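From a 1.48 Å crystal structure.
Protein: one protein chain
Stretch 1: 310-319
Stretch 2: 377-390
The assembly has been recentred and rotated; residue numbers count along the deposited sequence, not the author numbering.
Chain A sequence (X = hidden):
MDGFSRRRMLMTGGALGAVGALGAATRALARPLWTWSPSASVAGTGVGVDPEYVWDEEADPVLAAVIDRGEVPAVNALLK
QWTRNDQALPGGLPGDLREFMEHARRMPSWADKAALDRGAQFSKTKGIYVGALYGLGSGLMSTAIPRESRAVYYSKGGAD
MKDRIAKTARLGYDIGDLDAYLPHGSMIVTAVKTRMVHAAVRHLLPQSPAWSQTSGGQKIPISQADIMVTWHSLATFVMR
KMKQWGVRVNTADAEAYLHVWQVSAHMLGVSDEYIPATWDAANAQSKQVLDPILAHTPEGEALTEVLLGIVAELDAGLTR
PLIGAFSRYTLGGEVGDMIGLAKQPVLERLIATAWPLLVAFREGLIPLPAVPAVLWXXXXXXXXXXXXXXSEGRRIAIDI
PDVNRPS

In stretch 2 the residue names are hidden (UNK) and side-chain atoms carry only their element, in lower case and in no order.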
# COMPACT_ATOMS: atom_id res chain seq x y z
N ILE A 310 -1.25 11.18 -14.64
CA ILE A 310 -2.44 11.25 -13.82
C ILE A 310 -2.31 12.38 -12.80
O ILE A 310 -3.21 13.17 -12.63
CB ILE A 310 -2.65 9.93 -13.05
CG1 ILE A 310 -3.14 8.83 -13.99
CG2 ILE A 310 -3.61 10.08 -11.86
CD1 ILE A 310 -2.92 7.43 -13.44
N VAL A 311 -1.17 12.47 -12.13
CA VAL A 311 -0.99 13.46 -11.08
C VAL A 311 -0.97 14.89 -11.64
O VAL A 311 -1.55 15.82 -11.06
CB VAL A 311 0.27 13.15 -10.28
CG1 VAL A 311 0.52 14.25 -9.26
CG2 VAL A 311 0.11 11.79 -9.59
N ALA A 312 -0.26 15.07 -12.72
CA ALA A 312 -0.18 16.35 -13.38
C ALA A 312 -1.54 16.81 -13.92
O ALA A 312 -1.80 18.01 -13.95
CB ALA A 312 0.87 16.30 -14.49
N GLU A 313 -2.39 15.87 -14.29
CA GLU A 313 -3.78 16.16 -14.74
C GLU A 313 -4.80 16.53 -13.66
O GLU A 313 -5.86 17.08 -13.96
CB GLU A 313 -4.33 14.98 -15.52
CG GLU A 313 -3.76 14.87 -16.93
CD GLU A 313 -4.45 13.79 -17.77
OE1 GLU A 313 -5.02 12.80 -17.19
OE2 GLU A 313 -4.38 13.94 -19.02
N LEU A 314 -4.49 16.27 -12.39
CA LEU A 314 -5.40 16.59 -11.30
C LEU A 314 -5.47 18.08 -11.18
O LEU A 314 -4.54 18.80 -11.58
CB LEU A 314 -4.82 16.03 -9.98
CG LEU A 314 -4.73 14.52 -9.87
CD1 LEU A 314 -4.11 14.09 -8.55
CD2 LEU A 314 -6.13 13.91 -9.96
N ASP A 315 -6.54 18.57 -10.55
CA ASP A 315 -6.73 20.02 -10.35
C ASP A 315 -6.03 20.45 -9.06
O ASP A 315 -6.63 21.08 -8.21
CB ASP A 315 -8.22 20.39 -10.30
CG ASP A 315 -8.45 21.92 -10.35
OD1 ASP A 315 -7.74 22.64 -11.10
OD2 ASP A 315 -9.35 22.42 -9.63
N ALA A 316 -4.77 20.06 -8.90
CA ALA A 316 -4.08 20.25 -7.65
C ALA A 316 -2.98 21.30 -7.74
O ALA A 316 -2.59 21.77 -6.70
CB ALA A 316 -3.49 18.94 -7.18
N GLY A 317 -2.49 21.66 -8.90
CA GLY A 317 -1.36 22.56 -9.01
C GLY A 317 -0.03 21.84 -8.99
O GLY A 317 1.02 22.46 -8.81
N LEU A 318 -0.02 20.52 -9.05
CA LEU A 318 1.23 19.74 -9.07
C LEU A 318 1.75 19.66 -10.47
O LEU A 318 1.36 18.75 -11.22
CB LEU A 318 1.12 18.33 -8.53
CG LEU A 318 1.09 18.24 -7.02
CD1 LEU A 318 0.75 16.83 -6.57
CD2 LEU A 318 2.41 18.68 -6.30
N THR A 319 2.66 20.56 -10.81
CA THR A 319 3.21 20.55 -12.14
C THR A 319 4.25 19.45 -12.29
O THR A 319 4.75 18.90 -11.29
CB THR A 319 3.82 21.90 -12.46
OG1 THR A 319 4.93 22.09 -11.59
CG2 THR A 319 2.81 23.04 -12.25
N UNK A 377 3.57 27.15 -2.30
CA UNK A 377 2.82 26.63 -3.43
C UNK A 377 2.86 25.11 -3.47
O UNK A 377 1.86 24.47 -3.74
o UNK A 377 3.28 28.66 -4.64
c UNK A 377 3.45 27.22 -4.74
c UNK A 377 2.84 26.66 -5.98
N UNK A 378 4.01 24.53 -3.25
CA UNK A 378 4.19 23.10 -3.24
C UNK A 378 3.36 22.49 -2.11
O UNK A 378 2.62 21.51 -2.34
c UNK A 378 7.41 21.10 -2.43
c UNK A 378 5.55 20.35 -3.93
c UNK A 378 5.94 21.26 -2.76
c UNK A 378 5.67 22.76 -3.02
N UNK A 379 3.46 23.05 -0.90
CA UNK A 379 2.69 22.54 0.20
C UNK A 379 1.20 22.53 -0.12
O UNK A 379 0.48 21.54 0.17
o UNK A 379 2.58 23.25 4.98
c UNK A 379 2.98 23.33 1.49
c UNK A 379 2.26 23.72 3.86
c UNK A 379 2.21 22.81 2.67
o UNK A 379 1.95 24.93 3.74
N UNK A 380 0.68 23.61 -0.73
CA UNK A 380 -0.75 23.67 -1.08
C UNK A 380 -1.09 22.69 -2.12
O UNK A 380 -2.17 22.09 -2.04
c UNK A 380 -1.06 25.09 -1.46
o UNK A 380 -4.82 24.87 -1.41
o UNK A 380 -3.41 24.57 0.26
c UNK A 380 -2.52 25.31 -1.92
c UNK A 380 -3.62 24.88 -0.93
N UNK A 381 -0.24 22.51 -3.12
CA UNK A 381 -0.48 21.51 -4.19
C UNK A 381 -0.52 20.09 -3.58
O UNK A 381 -1.40 19.28 -3.97
c UNK A 381 0.54 21.64 -5.25
N UNK A 382 0.37 19.80 -2.66
CA UNK A 382 0.32 18.48 -1.98
C UNK A 382 -0.98 18.36 -1.19
O UNK A 382 -1.57 17.25 -1.19
c UNK A 382 2.83 18.21 -1.86
c UNK A 382 4.02 18.29 -0.89
c UNK A 382 1.54 18.32 -1.08
c UNK A 382 2.89 16.90 -2.65
N UNK A 383 -1.40 19.37 -0.50
CA UNK A 383 -2.64 19.28 0.28
C UNK A 383 -3.83 19.01 -0.64
O UNK A 383 -4.64 18.13 -0.35
c UNK A 383 -6.30 22.69 1.26
c UNK A 383 -2.86 20.59 1.03
n UNK A 383 -6.73 23.44 0.28
c UNK A 383 -4.40 21.86 2.56
n UNK A 383 -5.03 22.64 1.53
n UNK A 383 -7.18 21.96 1.99
c UNK A 383 -4.00 20.53 2.02
N UNK A 384 -3.89 19.71 -1.79
CA UNK A 384 -5.01 19.49 -2.70
C UNK A 384 -4.91 18.08 -3.30
O UNK A 384 -5.97 17.40 -3.48
c UNK A 384 -6.28 24.10 -4.28
c UNK A 384 -5.72 22.72 -4.62
c UNK A 384 -5.40 21.91 -3.40
c UNK A 384 -5.00 20.52 -3.84
n UNK A 384 -5.23 25.13 -4.12
N UNK A 385 -3.74 17.60 -3.62
CA UNK A 385 -3.53 16.22 -4.07
C UNK A 385 -4.10 15.22 -3.06
O UNK A 385 -4.84 14.29 -3.45
c UNK A 385 -2.02 15.99 -4.32
c UNK A 385 -1.04 13.86 -3.51
c UNK A 385 -0.79 11.99 -4.93
c UNK A 385 -1.59 14.60 -4.52
c UNK A 385 -0.60 12.58 -3.74
c UNK A 385 -1.76 14.00 -5.75
c UNK A 385 -1.39 12.68 -5.96
N UNK A 386 -3.77 15.36 -1.80
CA UNK A 386 -4.24 14.43 -0.80
C UNK A 386 -5.78 14.46 -0.72
O UNK A 386 -6.40 13.39 -0.64
c UNK A 386 -3.55 14.70 0.57
c UNK A 386 -4.19 13.76 1.59
c UNK A 386 -2.07 14.39 0.42
N UNK A 387 -6.38 15.65 -0.75
CA UNK A 387 -7.83 15.75 -0.71
C UNK A 387 -8.45 15.09 -1.90
O UNK A 387 -9.49 14.40 -1.76
c UNK A 387 -8.33 19.38 0.38
c UNK A 387 -8.62 17.38 1.90
c UNK A 387 -8.22 17.21 -0.62
c UNK A 387 -7.91 17.93 0.65
N UNK A 388 -7.84 15.22 -3.06
CA UNK A 388 -8.38 14.58 -4.25
C UNK A 388 -8.28 13.05 -4.12
O UNK A 388 -9.22 12.34 -4.51
c UNK A 388 -8.13 16.52 -5.84
c UNK A 388 -7.21 17.13 -6.90
c UNK A 388 -7.75 15.08 -5.52
c UNK A 388 -9.62 16.69 -6.27
N UNK A 389 -7.19 12.52 -3.56
CA UNK A 389 -7.08 11.07 -3.37
C UNK A 389 -7.99 10.59 -2.27
O UNK A 389 -8.46 9.47 -2.39
c UNK A 389 -4.36 10.61 -6.66
c UNK A 389 -4.82 10.36 -4.31
c UNK A 389 -3.01 9.14 -5.34
c UNK A 389 -3.76 9.45 -4.21
c UNK A 389 -5.62 10.69 -3.09
c UNK A 389 -3.31 9.72 -6.57
c UNK A 389 -5.08 10.95 -5.54
N UNK A 390 -8.29 11.38 -1.25
CA UNK A 390 -9.37 11.05 -0.32
C UNK A 390 -10.73 11.01 -1.02
O UNK A 390 -11.49 10.06 -0.83
c UNK A 390 -8.56 10.71 2.75
c UNK A 390 -8.38 11.98 1.93
c UNK A 390 -9.44 12.02 0.86
c UNK A 390 -8.51 13.19 2.85
O HOH W 1 -2.72 24.27 -5.54

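Position 377 has a first carbon carrying one oxygen and one carbon, the branched pattern of Thr-377. It makes no contact with stretch 1; its OG1 is satisfied elsewhere in the structure. Position 378 holds four carbons forked at the second, and the fork there rather than at the first carbon identifies Leu-378. Its CA-to-CB bond points away, yet its end returns far enough for CD1 to lie 4.3 Å from Leu-318 CD2.

Positions 379 and 380 each show three carbons, the third carrying two oxygens: a carboxylate one carbon longer than aspartate's. Two oxygens on the third carbon exclude glutamine, so these are Glu-379 and Glu-380; neither touches stretch 1.

Position 381 has a single side-chain carbon, so it is Ala-381. Its CB points toward stretch 1, 3.7 Å from Leu-318 CD2, and the small side chain lets the backbones approach: the CA atoms of Ala-381 and Gly-317 are 5.0 Å apart, and Ala-381 CA makes a CA-H...O contact of 3.3 Å with Ala-316 O, with an angle of 143° at the hydrogen. An ideal CB on Gly-317 would lie 3.8 Å from Ala-381 CB, but the backbone angles of 89/8 by themselves already call for glycine.

Position 382 again has four carbons forked at the second, Leu-382, whose CD2 lies 4.1 Å from Leu-318 CD2. At 383, three carbons lead to a guanidinium of one nitrogen and a carbon bearing two more nitrogens, which is Arg-383; its NE donates to Glu-380 OE1 at 2.8 Å within a salt bridge. Position 384 is four carbons in a row ending in nitrogen, Lys-384. Its NZ forms a salt bridge with Glu-380 OE2 at 2.8 Å, while its CD lies 3.9 Å from Ala-316 O.

Position 385 carries one carbon and a six-carbon ring with no oxygen, so Phe-385 rather than tyrosine. Leu-314 CD1 meets the ring edge, 3.7 Å from Phe-385 CD1, and Val-311 CG2 is 4.0 Å from Phe-385 CE1. Position 386 has three carbons, the first carrying the other two, which makes it Val-386, out of reach of stretch 1. Position 387, forked at its second carbon, is Leu-387, also out of reach.

The same four-carbon fork at 388 gives Leu-388, pointing toward stretch 1 with CD1 4.1 Å from Ala-316 CB. At 389, a carbon and an all-carbon six-membered ring give Phe-389, whose CE1 lies 4.0 Å from Leu-314 CD1. Position 390, forked like 388, is Leu-390, without contact.

The contact buries 504 Å² and has no direct hydrogen bond between the stretches. Positions 381, 385 and 388 recur at helical spacing, so their side chains can meet the chain around Leu-314, Ala-316 and Leu-318. One water adds a polar link, donating to Ala-316 O at 2.8 Å and accepting from Lys-384 NZ, 3.0 Å from the water O. Apolar packing therefore dominates, with this bridge beside it.

Stretch 2, residues 377-390: TLEEALRKFVLLFL
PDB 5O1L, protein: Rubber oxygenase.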